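Long-range contacts in prolyl 4-hydroxylase (Phytophthora capsici LT1534, PDB 6IUQ), which probably hydroxylates prolyl residues as an Fe(II)- and 2-oxoglutarate-dependent oxygenase built on a double-stranded beta-helix core: residues 157-162 and 234-239; 163-168 and 230-235; 210-215 and 260-265; 242-247 and 264-269. One frame throughout, in Å; residues are numbered along the deposited sequence.

Contacts 1, 2 and 3 gather round the Fe(II) site, and contact 4 lies outermost, its centre about 20 Å from the centre of the chain. Contact 1 carries D158 and contact 3 carries H215; with H156 they bind the metal. Contact 2 supplies a second shell, since W230 NE1 lies 2.9 Å from D158 OD2 in a hydrogen bond. Contacts 2 and 3 are joined by the salt bridge K167 NZ to D211 OD1, 2.7 Å. Contact 4 shares S264 and P265 with contact 3 and reaches contact 1 through Q267 OE1, 2.7 Å from Y157 OH. Contacts 2 and 4 do not touch, their nearest atoms being about 6 Å apart.

Contact 1. Residues 157-162 and 234-239; sequences YDNPGA and AKVNAP. With FE2 (Fe (II) ion), chain C.
The N237 carboxamide meets that of N159 tip to tip, just past the metal-binding aspartate of the His-X-Asp...His facial triad of the 2-oxoglutarate oxygenases, carried on a double-stranded beta-helix. N237 ND2 gives a hydrogen bond to N159 OD1, 3.1 Å with an N-H...O angle of 163°. The donor arrives on a lone pair of the acceptor, although the two amide planes stand almost perpendicular, 85° apart. N159 CG is anti to its backbone N, which sends the amide out towards 234-239. The same OD1 takes a second, weak bond from G161 N, two residues on, within the turn after the aspartate. N159 ND2 lies 3.4 Å from V236 CG2, with its strongest partner, R166 O, outside the pair. On the other amide, N237 OD1 is bonded to R268 NH2, which leaves little doubt about how that group is turned. Just before N159, D158 OD1 holds the iron at 2.4 Å, while OD2 turns to T169 OG1. G161 CA lies against the N237 amide, and its backbone angles favour glycine. A water finishes the join: it accepts from N237 ND2 at 2.9 Å and donates to A162 O at 3.3 Å.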
loop_
_atom_site.group_PDB
_atom_site.type_symbol
_atom_site.label_atom_id
_atom_site.label_comp_id
_atom_site.label_asym_id
_atom_site.label_seq_id
_atom_site.Cartn_x
_atom_site.Cartn_y
_atom_site.Cartn_z
ATOM N N TYR A 157 -4.854 -2.948 -6.340
ATOM C CA TYR A 157 -4.875 -1.598 -5.767
ATOM C C TYR A 157 -5.546 -1.679 -4.391
ATOM O O TYR A 157 -6.509 -2.421 -4.227
ATOM C CB TYR A 157 -5.625 -0.634 -6.697
ATOM C CG TYR A 157 -4.954 -0.397 -8.043
ATOM C CD1 TYR A 157 -5.062 -1.323 -9.080
ATOM C CD2 TYR A 157 -4.225 0.762 -8.276
ATOM C CE1 TYR A 157 -4.449 -1.092 -10.315
ATOM C CE2 TYR A 157 -3.618 0.997 -9.500
ATOM C CZ TYR A 157 -3.720 0.066 -10.507
ATOM O OH TYR A 157 -3.112 0.307 -11.716
ATOM N N ASP A 158 -5.030 -0.944 -3.405
ATOM C CA ASP A 158 -5.616 -0.925 -2.057
ATOM C C ASP A 158 -7.043 -0.384 -2.049
ATOM O O ASP A 158 -7.859 -0.786 -1.221
ATOM C CB ASP A 158 -4.733 -0.124 -1.104
ATOM C CG ASP A 158 -3.684 -0.969 -0.539
ATOM O OD1 ASP A 158 -3.670 -2.148 -0.921
ATOM O OD2 ASP A 158 -2.905 -0.529 0.303
ATOM N N ASN A 159 -7.333 0.517 -2.986
ATOM C CA ASN A 159 -8.687 0.935 -3.305
ATOM C C ASN A 159 -8.970 0.520 -4.743
ATOM O O ASN A 159 -8.565 1.211 -5.672
ATOM C CB ASN A 159 -8.843 2.453 -3.115
ATOM C CG ASN A 159 -10.278 2.943 -3.264
ATOM O OD1 ASN A 159 -11.121 2.302 -3.904
ATOM N ND2 ASN A 159 -10.551 4.120 -2.696
ATOM N N PRO A 160 -9.661 -0.616 -4.925
ATOM C CA PRO A 160 -10.010 -1.142 -6.263
ATOM C C PRO A 160 -11.212 -0.457 -6.913
ATOM O O PRO A 160 -11.493 -0.666 -8.083
ATOM C CB PRO A 160 -10.321 -2.621 -5.998
ATOM C CG PRO A 160 -10.652 -2.708 -4.524
ATOM C CD PRO A 160 -10.006 -1.545 -3.827
ATOM N N GLY A 161 -11.881 0.371 -6.154
ATOM C CA GLY A 161 -13.000 1.144 -6.588
ATOM C C GLY A 161 -14.164 0.947 -5.684
ATOM O O GLY A 161 -14.032 0.643 -4.545
ATOM N N ALA A 162 -15.323 1.190 -6.249
ATOM C CA ALA A 162 -16.648 0.945 -5.670
ATOM C C ALA A 162 -16.948 1.813 -4.562
ATOM O O ALA A 162 -17.055 2.987 -4.769
ATOM C CB ALA A 162 -16.828 -0.485 -5.251
ATOM N N ALA A 234 -12.377 11.879 1.144
ATOM C CA ALA A 234 -13.784 12.158 0.874
ATOM C C ALA A 234 -14.129 12.128 -0.630
ATOM O O ALA A 234 -15.287 11.939 -0.998
ATOM C CB ALA A 234 -14.167 13.514 1.475
ATOM N N LYS A 235 -13.131 12.316 -1.490
ATOM C CA LYS A 235 -13.375 12.507 -2.925
ATOM C C LYS A 235 -12.896 11.349 -3.774
ATOM O O LYS A 235 -12.789 11.474 -4.995
ATOM C CB LYS A 235 -12.694 13.777 -3.425
ATOM C CG LYS A 235 -13.265 15.055 -2.844
ATOM C CD LYS A 235 -12.716 16.263 -3.588
ATOM C CE LYS A 235 -11.194 16.256 -3.590
ATOM N NZ LYS A 235 -10.613 17.466 -4.250
ATOM N N VAL A 236 -12.604 10.226 -3.134
ATOM C CA VAL A 236 -12.066 9.090 -3.855
ATOM C C VAL A 236 -13.179 8.394 -4.661
ATOM O O VAL A 236 -14.354 8.459 -4.305
ATOM C CB VAL A 236 -11.359 8.112 -2.882
ATOM C CG1 VAL A 236 -12.360 7.165 -2.234
ATOM C CG2 VAL A 236 -10.309 7.343 -3.602
ATOM N N ASN A 237 -12.791 7.761 -5.764
ATOM C CA ASN A 237 -13.711 7.090 -6.689
ATOM C C ASN A 237 -14.768 8.034 -7.292
ATOM O O ASN A 237 -15.886 7.634 -7.577
ATOM C CB ASN A 237 -14.364 5.894 -5.996
ATOM C CG ASN A 237 -13.355 4.785 -5.712
ATOM O OD1 ASN A 237 -12.460 4.541 -6.513
ATOM N ND2 ASN A 237 -13.494 4.119 -4.574
ATOM N N ALA A 238 -14.356 9.278 -7.509
ATOM C CA ALA A 238 -15.154 10.311 -8.153
ATOM C C ALA A 238 -15.382 10.013 -9.636
ATOM O O ALA A 238 -14.670 9.194 -10.222
ATOM C CB ALA A 238 -14.462 11.680 -7.985
ATOM N N PRO A 239 -16.378 10.684 -10.248
ATOM C CA PRO A 239 -16.633 10.536 -11.692
ATOM C C PRO A 239 -15.430 10.905 -12.574
ATOM O O PRO A 239 -15.144 10.163 -13.524
ATOM C CB PRO A 239 -17.801 11.502 -11.942
ATOM C CG PRO A 239 -18.520 11.556 -10.628
ATOM C CD PRO A 239 -17.422 11.492 -9.588
HETATM FE FE FE2 C . -2.134 -3.977 -0.547
HETATM O O HOH W 1 -15.591 5.265 -2.940
#

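Contact 2. Residues 163-168 and 230-235; sequences PNKRKV and WLDGAK
L231 O is gripped by two backbone donors, K167 N at 2.8 Å and V168 N at 3.1 Å, both in its carbonyl plane. Two consecutive residues facing one define a classic beta bulge, which shifts the register by one between R166-D232 and V168-L231, where antiparallel strands 166-173 and 224-232 meet. Beyond it, L231 N returns a nearly straight bond to V168 O; before it, G233 N reaches K165 O at 3.0 Å, almost along the C=O axis. G233 suits this place, for a CB there would clash with K167 CB. Leading in, N164 OD1 accepts from R166 N in an Asx turn.

The main side-chain contact is R166 laid flat on W230. Its CG is anti to the carbonyl carbon and the chain runs extended to NE, so CD passes over the five-membered ring and the guanidinium over the six-membered one. CZ stands 3.6 Å from that ring's centroid with the planes 10° apart: a stacked cation-pi pair. NH1 is held by D158 O, and W230 NE1 bonds D158 OD2, so the stack lines the metal site, the indole's nearest atoms about 5 Å from the iron. On the V168 and L231 face, V168 CB and L231 CB lie 4.2 Å apart. L231 packs on L119, L120 and L123 of helix 118-126, W230 on T140 and K142 of strand 139-146, and K167 pairs its backbone with S210.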
loop_
_atom_site.group_PDB
_atom_site.type_symbol
_atom_site.label_atom_id
_atom_site.label_comp_id
_atom_site.label_asym_id
_atom_site.label_seq_id
_atom_site.Cartn_x
_atom_site.Cartn_y
_atom_site.Cartn_z
ATOM N N PRO A 163 -17.111 1.199 -3.406
ATOM C CA PRO A 163 -17.380 1.870 -2.155
ATOM C C PRO A 163 -16.097 2.077 -1.359
ATOM O O PRO A 163 -16.167 2.833 -0.434
ATOM C CB PRO A 163 -18.300 0.894 -1.439
ATOM C CG PRO A 163 -17.883 -0.398 -1.952
ATOM C CD PRO A 163 -17.484 -0.202 -3.368
ATOM N N ASN A 164 -14.987 1.432 -1.699
ATOM C CA ASN A 164 -13.756 1.640 -0.949
ATOM C C ASN A 164 -13.393 3.118 -0.801
ATOM O O ASN A 164 -13.426 3.847 -1.710
ATOM C CB ASN A 164 -12.625 0.846 -1.542
ATOM C CG ASN A 164 -11.434 0.803 -0.652
ATOM O OD1 ASN A 164 -10.831 1.794 -0.370
ATOM N ND2 ASN A 164 -11.116 -0.353 -0.202
ATOM N N LYS A 165 -13.042 3.521 0.393
ATOM C CA LYS A 165 -12.743 4.885 0.730
ATOM C C LYS A 165 -11.281 5.262 0.911
ATOM O O LYS A 165 -10.979 6.400 1.105
ATOM C CB LYS A 165 -13.479 5.224 2.033
ATOM C CG LYS A 165 -14.973 5.039 2.014
ATOM C CD LYS A 165 -15.582 5.835 0.887
ATOM C CE LYS A 165 -14.885 7.160 0.747
ATOM N NZ LYS A 165 -15.406 7.940 -0.387
ATOM N N ARG A 166 -10.396 4.297 0.816
ATOM C CA ARG A 166 -8.970 4.512 1.046
ATOM C C ARG A 166 -8.317 5.420 0.029
ATOM O O ARG A 166 -8.522 5.286 -1.175
ATOM C CB ARG A 166 -8.247 3.183 1.055
ATOM C CG ARG A 166 -8.642 2.302 2.199
ATOM C CD ARG A 166 -8.247 0.886 1.836
ATOM N NE ARG A 166 -8.452 -0.071 2.913
ATOM C CZ ARG A 166 -8.249 -1.377 2.781
ATOM N NH1 ARG A 166 -7.835 -1.884 1.608
ATOM N NH2 ARG A 166 -8.447 -2.174 3.826
ATOM N N LYS A 167 -7.526 6.357 0.539
ATOM C CA LYS A 167 -6.786 7.302 -0.286
ATOM C C LYS A 167 -5.263 7.111 -0.129
ATOM O O LYS A 167 -4.559 6.985 -1.116
ATOM C CB LYS A 167 -7.183 8.741 0.074
ATOM C CG LYS A 167 -6.477 9.814 -0.758
ATOM C CD LYS A 167 -6.726 9.534 -2.229
ATOM C CE LYS A 167 -5.804 10.312 -3.136
ATOM N NZ LYS A 167 -5.077 9.341 -3.993
ATOM N N VAL A 168 -4.757 7.104 1.098
ATOM C CA VAL A 168 -3.328 6.890 1.355
ATOM C C VAL A 168 -3.051 5.599 2.110
ATOM O O VAL A 168 -3.672 5.326 3.133
ATOM C CB VAL A 168 -2.716 8.051 2.177
ATOM C CG1 VAL A 168 -1.227 7.793 2.445
ATOM C CG2 VAL A 168 -2.924 9.371 1.454
ATOM N N TRP A 230 -4.439 3.024 6.923
ATOM C CA TRP A 230 -5.078 3.558 5.735
ATOM C C TRP A 230 -5.798 4.828 6.089
ATOM O O TRP A 230 -6.531 4.873 7.066
ATOM C CB TRP A 230 -6.063 2.566 5.136
ATOM C CG TRP A 230 -5.436 1.520 4.286
ATOM C CD1 TRP A 230 -4.869 1.693 3.056
ATOM C CD2 TRP A 230 -5.343 0.129 4.579
ATOM N NE1 TRP A 230 -4.399 0.494 2.570
ATOM C CE2 TRP A 230 -4.688 -0.487 3.481
ATOM C CE3 TRP A 230 -5.741 -0.665 5.669
ATOM C CZ2 TRP A 230 -4.421 -1.860 3.438
ATOM C CZ3 TRP A 230 -5.471 -2.040 5.626
ATOM C CH2 TRP A 230 -4.817 -2.619 4.509
ATOM N N LEU A 231 -5.597 5.862 5.284
ATOM C CA LEU A 231 -6.313 7.112 5.474
ATOM C C LEU A 231 -7.354 7.299 4.377
ATOM O O LEU A 231 -7.023 7.255 3.184
ATOM C CB LEU A 231 -5.313 8.269 5.510
ATOM C CG LEU A 231 -4.266 8.109 6.624
ATOM C CD1 LEU A 231 -3.401 9.331 6.754
ATOM C CD2 LEU A 231 -4.925 7.743 7.987
ATOM N N ASP A 232 -8.616 7.484 4.758
ATOM C CA ASP A 232 -9.674 7.660 3.751
ATOM C C ASP A 232 -9.747 9.077 3.182
ATOM O O ASP A 232 -9.408 10.042 3.849
ATOM C CB ASP A 232 -11.044 7.301 4.318
ATOM C CG ASP A 232 -11.160 5.841 4.711
ATOM O OD1 ASP A 232 -10.305 4.998 4.305
ATOM O OD2 ASP A 232 -12.137 5.538 5.430
ATOM N N GLY A 233 -10.203 9.189 1.937
ATOM C CA GLY A 233 -10.402 10.480 1.312
ATOM C C GLY A 233 -11.866 10.668 0.951
ATOM O O GLY A 233 -12.528 9.729 0.493
ATOM N N ALA A 234 -12.377 11.879 1.144
ATOM C CA ALA A 234 -13.784 12.158 0.874
ATOM C C ALA A 234 -14.129 12.128 -0.630
ATOM O O ALA A 234 -15.287 11.939 -0.998
ATOM C CB ALA A 234 -14.167 13.514 1.475
ATOM N N LYS A 235 -13.131 12.316 -1.490
ATOM C CA LYS A 235 -13.375 12.507 -2.925
ATOM C C LYS A 235 -12.896 11.349 -3.774
ATOM O O LYS A 235 -12.789 11.474 -4.995
ATOM C CB LYS A 235 -12.694 13.777 -3.425
ATOM C CG LYS A 235 -13.265 15.055 -2.844
ATOM C CD LYS A 235 -12.716 16.263 -3.588
ATOM C CE LYS A 235 -11.194 16.256 -3.590
ATOM N NZ LYS A 235 -10.613 17.466 -4.250
#

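Contact 3. Residues 210-215 and 260-265; sequences SDWMLH and RLRRSP. With FE2 (Fe (II) ion), chain C.
W212 takes the crowded first torsion (chi1 50°), with CG between its backbone N and carbonyl carbon, and this swings the indole towards the end of helix 254-262. The ring lies under the chain where it leaves the helix: R263 O sits 3.4 Å above one face, towards the rim, and R263 CA lies 3.7 Å from the centroid of the six-membered ring in a CH-pi contact. R263 runs alongside, pointing the same way. Its CG comes to 3.9 Å from W212 CH2, then a bend at chi3 turns the guanidinium, steeply tilted to the indole, off to D33 O. P265 closes the pyrrole end, its CG 4.1 Å from W212 CD1. D211 also has the crowded chi1, which places OD2 3.7 Å from P265 CG while OD1 makes a salt bridge to K167 NZ. Though no direct hydrogen bond crosses, a water at the edge of the W212 indole, in its plane, lies 2.6 Å from R262 O and 3.1 Å from W212 O.

H215, the triad's distal histidine, shares that first torsion but does not itself meet 260-265. Its ND1 donates in the ring plane to the carbonyl O of selenomethionine M213, fixing the imidazole's rotation and pointing NE2 at the iron, 2.3 Å away. The contact joins the helix end to the turn between strands 204-209 and 214-217; M213 and L214 pack on strand 186-189, and W212 touches K167 of strand 166-173.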
loop_
_atom_site.group_PDB
_atom_site.type_symbol
_atom_site.label_atom_id
_atom_site.label_comp_id
_atom_site.label_asym_id
_atom_site.label_seq_id
_atom_site.Cartn_x
_atom_site.Cartn_y
_atom_site.Cartn_z
ATOM N N SER A 210 -3.539 4.799 -2.474
ATOM C CA SER A 210 -4.389 3.621 -2.437
ATOM C C SER A 210 -5.156 3.430 -3.761
ATOM O O SER A 210 -5.329 2.288 -4.206
ATOM C CB SER A 210 -5.352 3.692 -1.254
ATOM O OG SER A 210 -4.629 3.970 -0.043
ATOM N N ASP A 211 -5.582 4.524 -4.408
ATOM C CA ASP A 211 -6.406 4.392 -5.614
ATOM C C ASP A 211 -5.654 4.449 -6.947
ATOM O O ASP A 211 -6.269 4.216 -7.990
ATOM C CB ASP A 211 -7.515 5.440 -5.639
ATOM C CG ASP A 211 -7.012 6.828 -5.361
ATOM O OD1 ASP A 211 -5.848 6.975 -4.917
ATOM O OD2 ASP A 211 -7.789 7.776 -5.575
ATOM N N TRP A 212 -4.355 4.731 -6.960
ATOM C CA TRP A 212 -3.640 4.570 -8.229
ATOM C C TRP A 212 -2.218 4.045 -8.157
ATOM O O TRP A 212 -1.416 4.349 -9.035
ATOM C CB TRP A 212 -3.629 5.880 -9.030
ATOM C CG TRP A 212 -3.211 7.170 -8.381
ATOM C CD1 TRP A 212 -4.028 8.057 -7.717
ATOM C CD2 TRP A 212 -1.915 7.788 -8.427
ATOM N NE1 TRP A 212 -3.310 9.156 -7.321
ATOM C CE2 TRP A 212 -2.014 9.022 -7.740
ATOM C CE3 TRP A 212 -0.675 7.405 -8.952
ATOM C CZ2 TRP A 212 -0.922 9.890 -7.582
ATOM C CZ3 TRP A 212 0.409 8.270 -8.803
ATOM C CH2 TRP A 212 0.277 9.502 -8.118
HETATM N N MSE A 213 -1.904 3.245 -7.139
HETATM C CA MSE A 213 -0.626 2.547 -7.106
HETATM C C MSE A 213 -0.789 1.024 -7.104
HETATM O O MSE A 213 -1.114 0.415 -6.082
HETATM C CB MSE A 213 0.194 2.983 -5.889
HETATM C CG MSE A 213 1.524 2.292 -5.772
HETATM SE SE MSE A 213 2.659 2.535 -7.372
HETATM C CE MSE A 213 2.706 4.481 -7.451
ATOM N N LEU A 214 -0.536 0.410 -8.252
ATOM C CA LEU A 214 -0.594 -1.046 -8.376
ATOM C C LEU A 214 0.560 -1.658 -7.587
ATOM O O LEU A 214 1.681 -1.128 -7.602
ATOM C CB LEU A 214 -0.543 -1.474 -9.859
ATOM C CG LEU A 214 -0.623 -2.985 -10.129
ATOM C CD1 LEU A 214 -2.012 -3.525 -9.822
ATOM C CD2 LEU A 214 -0.204 -3.338 -11.553
ATOM N N HIS A 215 0.302 -2.748 -6.869
ATOM C CA HIS A 215 1.378 -3.397 -6.106
ATOM C C HIS A 215 1.046 -4.841 -5.797
ATOM O O HIS A 215 -0.064 -5.299 -6.031
ATOM C CB HIS A 215 1.669 -2.654 -4.793
ATOM C CG HIS A 215 0.507 -2.613 -3.847
ATOM N ND1 HIS A 215 -0.571 -1.777 -4.032
ATOM C CD2 HIS A 215 0.252 -3.317 -2.719
ATOM C CE1 HIS A 215 -1.434 -1.951 -3.046
ATOM N NE2 HIS A 215 -0.967 -2.894 -2.239
ATOM N N ARG A 260 -0.731 11.844 -17.191
ATOM C CA ARG A 260 -2.042 11.929 -16.527
ATOM C C ARG A 260 -2.602 10.532 -16.224
ATOM O O ARG A 260 -3.256 10.318 -15.199
ATOM C CB ARG A 260 -3.052 12.712 -17.375
ATOM C CG ARG A 260 -2.691 14.181 -17.566
ATOM C CD ARG A 260 -3.890 15.030 -18.007
ATOM N NE ARG A 260 -4.593 14.484 -19.161
ATOM C CZ ARG A 260 -4.210 14.640 -20.426
ATOM N NH1 ARG A 260 -3.110 15.323 -20.715
ATOM N NH2 ARG A 260 -4.922 14.097 -21.408
ATOM N N LEU A 261 -2.343 9.587 -17.120
ATOM C CA LEU A 261 -2.774 8.203 -16.940
ATOM C C LEU A 261 -2.086 7.580 -15.735
ATOM O O LEU A 261 -2.735 6.945 -14.904
ATOM C CB LEU A 261 -2.489 7.386 -18.209
ATOM C CG LEU A 261 -2.903 5.918 -18.264
ATOM C CD1 LEU A 261 -4.312 5.718 -17.717
ATOM C CD2 LEU A 261 -2.830 5.420 -19.701
ATOM N N ARG A 262 -0.773 7.797 -15.637
ATOM C CA ARG A 262 0.027 7.243 -14.566
ATOM C C ARG A 262 -0.510 7.629 -13.185
ATOM O O ARG A 262 -0.433 6.832 -12.239
ATOM C CB ARG A 262 1.488 7.689 -14.718
ATOM C CG ARG A 262 2.410 7.155 -13.648
ATOM C CD ARG A 262 3.884 7.573 -13.827
ATOM N NE ARG A 262 4.094 9.022 -13.725
ATOM C CZ ARG A 262 4.076 9.705 -12.587
ATOM N NH1 ARG A 262 3.806 9.076 -11.451
ATOM N NH2 ARG A 262 4.289 11.019 -12.579
ATOM N N ARG A 263 -1.079 8.835 -13.082
ATOM C CA ARG A 263 -1.516 9.388 -11.799
ATOM C C ARG A 263 -3.020 9.371 -11.631
ATOM O O ARG A 263 -3.562 10.049 -10.764
ATOM C CB ARG A 263 -1.021 10.828 -11.638
ATOM C CG ARG A 263 0.485 10.967 -11.725
ATOM C CD ARG A 263 0.929 12.392 -11.502
ATOM N NE ARG A 263 0.570 12.843 -10.166
ATOM C CZ ARG A 263 -0.413 13.698 -9.914
ATOM N NH1 ARG A 263 -1.106 14.208 -10.919
ATOM N NH2 ARG A 263 -0.690 14.052 -8.666
ATOM N N SER A 264 -3.697 8.601 -12.468
ATOM C CA SER A 264 -5.149 8.570 -12.449
ATOM C C SER A 264 -5.654 7.197 -12.072
ATOM O O SER A 264 -5.128 6.204 -12.569
ATOM C CB SER A 264 -5.705 8.965 -13.819
ATOM O OG SER A 264 -7.072 8.636 -13.898
ATOM N N PRO A 265 -6.675 7.131 -11.196
ATOM C CA PRO A 265 -7.295 5.863 -10.800
ATOM C C PRO A 265 -7.964 5.119 -11.952
ATOM O O PRO A 265 -8.286 3.940 -11.799
ATOM C CB PRO A 265 -8.337 6.289 -9.764
ATOM C CG PRO A 265 -7.813 7.608 -9.228
ATOM C CD PRO A 265 -7.185 8.262 -10.409
HETATM FE FE FE2 C . -2.134 -3.977 -0.547
HETATM O O HOH W 2 0.919 4.940 -11.058
#

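Contact 4. Residues 242-247 and 264-269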
loop_
_atom_site.group_PDB
_atom_site.type_symbol
_atom_site.label_atom_id
_atom_site.label_comp_id
_atom_site.label_asym_id
_atom_site.label_seq_id
_atom_site.Cartn_x
_atom_site.Cartn_y
_atom_site.Cartn_z
ATOM N N ALA A 242 -12.973 8.304 -13.210
ATOM C CA ALA A 242 -13.353 7.161 -14.045
ATOM C C ALA A 242 -13.374 7.508 -15.534
ATOM O O ALA A 242 -14.123 6.914 -16.319
ATOM C CB ALA A 242 -14.702 6.623 -13.623
ATOM N N GLN A 243 -12.546 8.465 -15.923
ATOM C CA GLN A 243 -12.458 8.845 -17.320
ATOM C C GLN A 243 -11.065 9.347 -17.663
ATOM O O GLN A 243 -10.295 9.728 -16.783
ATOM C CB GLN A 243 -13.492 9.923 -17.647
ATOM C CG GLN A 243 -13.208 11.221 -16.950
ATOM C CD GLN A 243 -14.285 12.274 -17.173
ATOM O OE1 GLN A 243 -15.470 11.957 -17.325
ATOM N NE2 GLN A 243 -13.872 13.540 -17.174
ATOM N N LEU A 244 -10.760 9.344 -18.951
ATOM C CA LEU A 244 -9.501 9.837 -19.477
ATOM C C LEU A 244 -9.759 10.977 -20.456
ATOM O O LEU A 244 -10.705 10.908 -21.231
ATOM C CB LEU A 244 -8.754 8.717 -20.202
ATOM C CG LEU A 244 -7.669 7.953 -19.485
ATOM C CD1 LEU A 244 -7.003 7.019 -20.471
ATOM C CD2 LEU A 244 -6.668 8.944 -18.878
ATOM N N ARG A 245 -8.918 12.004 -20.453
ATOM C CA ARG A 245 -9.042 13.045 -21.469
ATOM C C ARG A 245 -8.007 12.846 -22.558
ATOM O O ARG A 245 -6.838 12.612 -22.263
ATOM C CB ARG A 245 -8.861 14.449 -20.889
ATOM C CG ARG A 245 -9.596 14.740 -19.595
ATOM C CD ARG A 245 -9.644 16.253 -19.300
ATOM N NE ARG A 245 -8.340 16.932 -19.323
ATOM C CZ ARG A 245 -7.457 16.896 -18.325
ATOM N NH1 ARG A 245 -7.713 16.173 -17.245
ATOM N NH2 ARG A 245 -6.307 17.563 -18.412
ATOM N N LEU A 246 -8.442 12.947 -23.810
ATOM C CA LEU A 246 -7.526 13.163 -24.928
ATOM C C LEU A 246 -7.671 14.597 -25.436
ATOM O O LEU A 246 -8.752 15.009 -25.850
ATOM C CB LEU A 246 -7.787 12.183 -26.075
ATOM C CG LEU A 246 -6.909 12.469 -27.301
ATOM C CD1 LEU A 246 -5.439 12.250 -26.956
ATOM C CD2 LEU A 246 -7.307 11.643 -28.526
ATOM N N THR A 247 -6.583 15.353 -25.417
ATOM C CA THR A 247 -6.647 16.757 -25.763
ATOM C C THR A 247 -5.836 17.009 -27.014
ATOM O O THR A 247 -5.050 16.160 -27.417
ATOM C CB THR A 247 -6.111 17.640 -24.611
ATOM O OG1 THR A 247 -4.730 17.329 -24.373
ATOM C CG2 THR A 247 -6.889 17.396 -23.340
ATOM N N SER A 264 -3.697 8.601 -12.468
ATOM C CA SER A 264 -5.149 8.570 -12.449
ATOM C C SER A 264 -5.654 7.197 -12.072
ATOM O O SER A 264 -5.128 6.204 -12.569
ATOM C CB SER A 264 -5.705 8.965 -13.819
ATOM O OG SER A 264 -7.072 8.636 -13.898
ATOM N N PRO A 265 -6.675 7.131 -11.196
ATOM C CA PRO A 265 -7.295 5.863 -10.800
ATOM C C PRO A 265 -7.964 5.119 -11.952
ATOM O O PRO A 265 -8.286 3.940 -11.799
ATOM C CB PRO A 265 -8.337 6.289 -9.764
ATOM C CG PRO A 265 -7.813 7.608 -9.228
ATOM C CD PRO A 265 -7.185 8.262 -10.409
ATOM N N VAL A 266 -8.153 5.773 -13.092
ATOM C CA VAL A 266 -8.794 5.122 -14.224
ATOM C C VAL A 266 -7.912 3.966 -14.723
ATOM O O VAL A 266 -8.393 3.030 -15.370
ATOM C CB VAL A 266 -9.107 6.142 -15.374
ATOM C CG1 VAL A 266 -7.855 6.506 -16.167
ATOM C CG2 VAL A 266 -10.192 5.596 -16.303
ATOM N N GLN A 267 -6.632 3.997 -14.364
ATOM C CA GLN A 267 -5.714 2.931 -14.751
ATOM C C GLN A 267 -6.150 1.556 -14.243
ATOM O O GLN A 267 -5.773 0.538 -14.822
ATOM C CB GLN A 267 -4.295 3.231 -14.251
ATOM C CG GLN A 267 -4.087 3.100 -12.739
ATOM C CD GLN A 267 -2.670 3.504 -12.333
ATOM O OE1 GLN A 267 -1.876 2.664 -11.871
ATOM N NE2 GLN A 267 -2.335 4.790 -12.524
ATOM N N ARG A 268 -6.931 1.534 -13.163
ATOM C CA ARG A 268 -7.432 0.288 -12.573
ATOM C C ARG A 268 -8.295 -0.525 -13.556
ATOM O O ARG A 268 -8.439 -1.752 -13.419
ATOM C CB ARG A 268 -8.228 0.598 -11.291
ATOM C CG ARG A 268 -7.408 1.356 -10.250
ATOM C CD ARG A 268 -8.218 1.784 -9.039
ATOM N NE ARG A 268 -9.214 2.781 -9.384
ATOM C CZ ARG A 268 -10.081 3.305 -8.519
ATOM N NH1 ARG A 268 -10.087 2.930 -7.244
ATOM N NH2 ARG A 268 -10.954 4.198 -8.936
ATOM N N LEU A 269 -8.855 0.164 -14.546
ATOM C CA LEU A 269 -9.641 -0.476 -15.587
ATOM C C LEU A 269 -8.755 -1.076 -16.655
ATOM O O LEU A 269 -9.258 -1.712 -17.570
ATOM C CB LEU A 269 -10.594 0.527 -16.240
ATOM C CG LEU A 269 -11.448 1.358 -15.274
ATOM C CD1 LEU A 269 -12.127 2.493 -16.010
ATOM C CD2 LEU A 269 -12.470 0.479 -14.566
HETATM O O HOH W 3 -8.468 10.893 -14.636
#
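An ST turn at S264 running into the 3-10 segment 265-267 offers V266 to the extended surface loop 242-247; the loop precedes helix 254-262 and the turn follows it. Apolar contact carries the junction. V266 CG1, in the crowded position between backbone N and carbonyl carbon, meets L244 CG at 3.6 Å, the two side chains crossing at about a right angle. V266 CG2, anti to the backbone N, lies over the A242-Q243 peptide, 3.7 Å from Q243 N. Both L244 and V266 also rest on L261 of helix 254-262, so L261 is common ground for the loop and the turn. Loop 242-247 also touches crystal neighbours, and its exact course may owe something to them.

Of polar links across the pair there is just a water, 2.8 Å from S264 OG and donating to Q243 O.

Further hydrogen bonds shape the turn itself and hold V266 in place. S264 OG accepts from V266 N, which makes the ST turn. S264 O takes both Q267 N and Q267 NE2; the side-chain donor lies above the carbonyl plane, and this NE2 also serves R262 O. P265 O is likewise doubly held, by R268 N and by R268 NE. That side chain thus curls back on its own turn, while NH1 goes to N159 O; R268 NE comes to 2.8 Å from P265 O, 27° out of the carbonyl plane.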